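Local coordinates for protein similar to hydroxylamine oxidoreductase (Kuenenia stuttgartiensis, PDB 6H5L) that probably serves as a multi-haem c-type oxidoreductase, part of a large haem-rich reductase complex of an anammox bacterium, at residues 321-329 against 415-423. Sequence-based numbering, arbitrary orientation.
Sequences YPYGIKIIA and ADFLGEPVY
With CG1 of Ile325 set opposite its own carbonyl carbon (chi1 -62°), and CG1 of Val422 anti to the backbone N (chi1 -177°), CG2 of Val422 is left beside that N, where it meets Ile325 CG1 at 3.8 Å, the side chains crossing at about a right angle. The other branch of Ile325, CG2, faces CD2 of Leu418 at 4.2 Å. Ile327 continues the apolar row: its CD1 comes to the edge of the Phe417 ring, near the ring plane and 3.5 Å from CD1 of Phe417, and also meets Leu418; Trp23 packs edge-to-face with the same ring. In this multi-haem cytochrome the contact joins the loop leading to helix 337-350, which makes a type I' turn at Pro322 to Ile325, to the junction of helices 415-418 and 420-429. Gly419 caps the second of these helices, and its CA-H points to O of Gly324; at its backbone angles a CB would be jammed against the carbonyl O of Leu418, which calls for glycine. The carbonyl O of Phe417 receives two weak hydrogen bonds, from N of Lys326 at 3.2 Å and from N of Ile327 at 3.4 Å. With Ile325 cut back to an alanine, Val422 CG2 is likely to lose its closest apolar neighbour across the contact and a gap to open beside Leu418. The side chain of Ile327 lies about 8 Å from a bound heme c.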
loop_
_atom_site.group_PDB
_atom_site.type_symbol
_atom_site.label_atom_id
_atom_site.label_comp_id
_atom_site.label_asym_id
_atom_site.label_seq_id
_atom_site.Cartn_x
_atom_site.Cartn_y
_atom_site.Cartn_z
ATOM N N TYR A 321 -64.924 0.710 -28.327
ATOM C CA TYR A 321 -63.931 -0.190 -27.761
ATOM C C TYR A 321 -64.289 -0.501 -26.308
ATOM O O TYR A 321 -64.769 0.383 -25.587
ATOM C CB TYR A 321 -62.543 0.454 -27.850
ATOM C CG TYR A 321 -61.401 -0.367 -27.295
ATOM C CD1 TYR A 321 -61.043 -0.277 -25.957
ATOM C CD2 TYR A 321 -60.671 -1.223 -28.112
ATOM C CE1 TYR A 321 -60.000 -1.021 -25.444
ATOM C CE2 TYR A 321 -59.623 -1.973 -27.607
ATOM C CZ TYR A 321 -59.293 -1.867 -26.271
ATOM O OH TYR A 321 -58.254 -2.607 -25.755
ATOM N N PRO A 322 -64.067 -1.741 -25.835
ATOM C CA PRO A 322 -63.465 -2.892 -26.518
ATOM C C PRO A 322 -64.459 -3.831 -27.204
ATOM O O PRO A 322 -64.193 -5.033 -27.274
ATOM C CB PRO A 322 -62.758 -3.619 -25.377
ATOM C CG PRO A 322 -63.658 -3.388 -24.212
ATOM C CD PRO A 322 -64.273 -2.017 -24.402
ATOM N N TYR A 323 -65.583 -3.295 -27.681
ATOM C CA TYR A 323 -66.525 -4.036 -28.524
ATOM C C TYR A 323 -67.094 -5.268 -27.822
ATOM O O TYR A 323 -67.380 -6.280 -28.465
ATOM C CB TYR A 323 -65.874 -4.439 -29.852
ATOM C CG TYR A 323 -64.979 -3.369 -30.437
ATOM C CD1 TYR A 323 -65.515 -2.194 -30.945
ATOM C CD2 TYR A 323 -63.600 -3.533 -30.480
ATOM C CE1 TYR A 323 -64.704 -1.211 -31.477
ATOM C CE2 TYR A 323 -62.780 -2.554 -31.012
ATOM C CZ TYR A 323 -63.339 -1.394 -31.509
ATOM O OH TYR A 323 -62.538 -0.410 -32.042
ATOM N N GLY A 324 -67.272 -5.197 -26.505
ATOM C CA GLY A 324 -67.820 -6.328 -25.779
ATOM C C GLY A 324 -66.940 -7.555 -25.754
ATOM O O GLY A 324 -67.441 -8.664 -25.551
ATOM N N ILE A 325 -65.638 -7.390 -25.958
ATOM C CA ILE A 325 -64.694 -8.499 -25.914
ATOM C C ILE A 325 -64.204 -8.653 -24.480
ATOM O O ILE A 325 -63.601 -7.732 -23.918
ATOM C CB ILE A 325 -63.522 -8.272 -26.879
ATOM C CG1 ILE A 325 -64.030 -8.189 -28.320
ATOM C CG2 ILE A 325 -62.493 -9.382 -26.734
ATOM C CD1 ILE A 325 -62.970 -7.775 -29.318
ATOM N N LYS A 326 -64.464 -9.819 -23.888
ATOM C CA LYS A 326 -64.076 -10.052 -22.501
ATOM C C LYS A 326 -62.562 -10.109 -22.334
ATOM O O LYS A 326 -62.041 -9.719 -21.282
ATOM C CB LYS A 326 -64.707 -11.350 -21.992
ATOM C CG LYS A 326 -66.230 -11.344 -21.917
ATOM C CD LYS A 326 -66.732 -10.501 -20.755
ATOM C CE LYS A 326 -68.114 -10.950 -20.298
ATOM N NZ LYS A 326 -69.113 -10.930 -21.401
ATOM N N ILE A 327 -61.844 -10.591 -23.350
ATOM C CA ILE A 327 -60.412 -10.844 -23.205
ATOM C C ILE A 327 -59.642 -9.536 -23.068
ATOM O O ILE A 327 -58.990 -9.283 -22.048
ATOM C CB ILE A 327 -59.888 -11.672 -24.391
ATOM C CG1 ILE A 327 -60.560 -13.044 -24.433
ATOM C CG2 ILE A 327 -58.375 -11.819 -24.307
ATOM C CD1 ILE A 327 -60.143 -13.886 -25.622
ATOM N N ILE A 328 -59.706 -8.686 -24.096
ATOM C CA ILE A 328 -58.845 -7.511 -24.132
ATOM C C ILE A 328 -59.260 -6.514 -23.054
ATOM O O ILE A 328 -60.394 -6.507 -22.561
ATOM C CB ILE A 328 -58.856 -6.862 -25.524
ATOM C CG1 ILE A 328 -60.236 -6.282 -25.842
ATOM C CG2 ILE A 328 -58.451 -7.879 -26.579
ATOM C CD1 ILE A 328 -60.311 -5.602 -27.199
ATOM N N ALA A 329 -58.312 -5.659 -22.683
ATOM C CA ALA A 329 -58.532 -4.694 -21.619
ATOM C C ALA A 329 -59.460 -3.579 -22.084
ATOM O O ALA A 329 -59.456 -3.180 -23.251
ATOM C CB ALA A 329 -57.201 -4.103 -21.151
ATOM N N ALA A 415 -68.595 -16.849 -27.409
ATOM C CA ALA A 415 -68.998 -15.580 -26.816
ATOM C C ALA A 415 -68.441 -15.399 -25.412
ATOM O O ALA A 415 -68.366 -14.265 -24.928
ATOM C CB ALA A 415 -70.522 -15.468 -26.786
ATOM N N ASP A 416 -68.059 -16.491 -24.745
ATOM C CA ASP A 416 -67.404 -16.371 -23.448
ATOM C C ASP A 416 -66.082 -15.626 -23.561
ATOM O O ASP A 416 -65.655 -14.968 -22.605
ATOM C CB ASP A 416 -67.200 -17.762 -22.842
ATOM C CG ASP A 416 -66.626 -17.714 -21.436
ATOM O OD1 ASP A 416 -67.157 -16.957 -20.596
ATOM O OD2 ASP A 416 -65.651 -18.448 -21.170
ATOM N N PHE A 417 -65.424 -15.710 -24.718
ATOM C CA PHE A 417 -64.160 -15.020 -24.947
ATOM C C PHE A 417 -64.359 -13.654 -25.598
ATOM O O PHE A 417 -63.802 -12.656 -25.138
ATOM C CB PHE A 417 -63.242 -15.883 -25.823
ATOM C CG PHE A 417 -62.653 -17.070 -25.113
ATOM C CD1 PHE A 417 -61.459 -16.954 -24.419
ATOM C CD2 PHE A 417 -63.283 -18.306 -25.152
ATOM C CE1 PHE A 417 -60.905 -18.044 -23.768
ATOM C CE2 PHE A 417 -62.733 -19.401 -24.502
ATOM C CZ PHE A 417 -61.543 -19.270 -23.810
ATOM N N LEU A 418 -65.155 -13.598 -26.663
ATOM C CA LEU A 418 -65.242 -12.423 -27.517
ATOM C C LEU A 418 -66.574 -11.697 -27.414
ATOM O O LEU A 418 -66.725 -10.625 -28.013
ATOM C CB LEU A 418 -64.981 -12.816 -28.969
ATOM C CG LEU A 418 -63.763 -13.710 -29.229
ATOM C CD1 LEU A 418 -63.687 -14.091 -30.695
ATOM C CD2 LEU A 418 -62.475 -13.031 -28.784
ATOM N N GLY A 419 -67.532 -12.236 -26.674
ATOM C CA GLY A 419 -68.865 -11.679 -26.644
ATOM C C GLY A 419 -69.695 -12.120 -27.837
ATOM O O GLY A 419 -69.183 -12.523 -28.881
ATOM N N GLU A 420 -71.013 -12.041 -27.665
ATOM C CA GLU A 420 -71.925 -12.472 -28.723
ATOM C C GLU A 420 -71.749 -11.696 -30.025
ATOM O O GLU A 420 -71.605 -12.340 -31.079
ATOM C CB GLU A 420 -73.369 -12.396 -28.215
ATOM C CG GLU A 420 -74.433 -12.582 -29.291
ATOM C CD GLU A 420 -74.316 -13.904 -30.028
ATOM O OE1 GLU A 420 -74.618 -13.934 -31.241
ATOM O OE2 GLU A 420 -73.925 -14.911 -29.400
ATOM N N PRO A 421 -71.746 -10.355 -30.045
ATOM C CA PRO A 421 -71.669 -9.665 -31.348
ATOM C C PRO A 421 -70.383 -9.937 -32.110
ATOM O O PRO A 421 -70.413 -10.042 -33.344
ATOM C CB PRO A 421 -71.804 -8.183 -30.966
ATOM C CG PRO A 421 -71.359 -8.115 -29.554
ATOM C CD PRO A 421 -71.835 -9.389 -28.932
ATOM N N VAL A 422 -69.252 -10.060 -31.416
ATOM C CA VAL A 422 -67.988 -10.279 -32.110
ATOM C C VAL A 422 -67.871 -11.723 -32.582
ATOM O O VAL A 422 -67.378 -11.989 -33.684
ATOM C CB VAL A 422 -66.809 -9.878 -31.208
ATOM C CG1 VAL A 422 -65.492 -10.032 -31.953
ATOM C CG2 VAL A 422 -66.980 -8.453 -30.722
ATOM N N TYR A 423 -68.316 -12.681 -31.766
ATOM C CA TYR A 423 -68.243 -14.078 -32.181
ATOM C C TYR A 423 -69.287 -14.398 -33.242
ATOM O O TYR A 423 -69.034 -15.205 -34.145
ATOM C CB TYR A 423 -68.408 -15.004 -30.977
ATOM C CG TYR A 423 -68.310 -16.468 -31.342
ATOM C CD1 TYR A 423 -67.081 -17.053 -31.621
ATOM C CD2 TYR A 423 -69.446 -17.264 -31.414
ATOM C CE1 TYR A 423 -66.986 -18.389 -31.963
ATOM C CE2 TYR A 423 -69.360 -18.600 -31.754
ATOM C CZ TYR A 423 -68.128 -19.157 -32.026
ATOM O OH TYR A 423 -68.037 -20.488 -32.364
#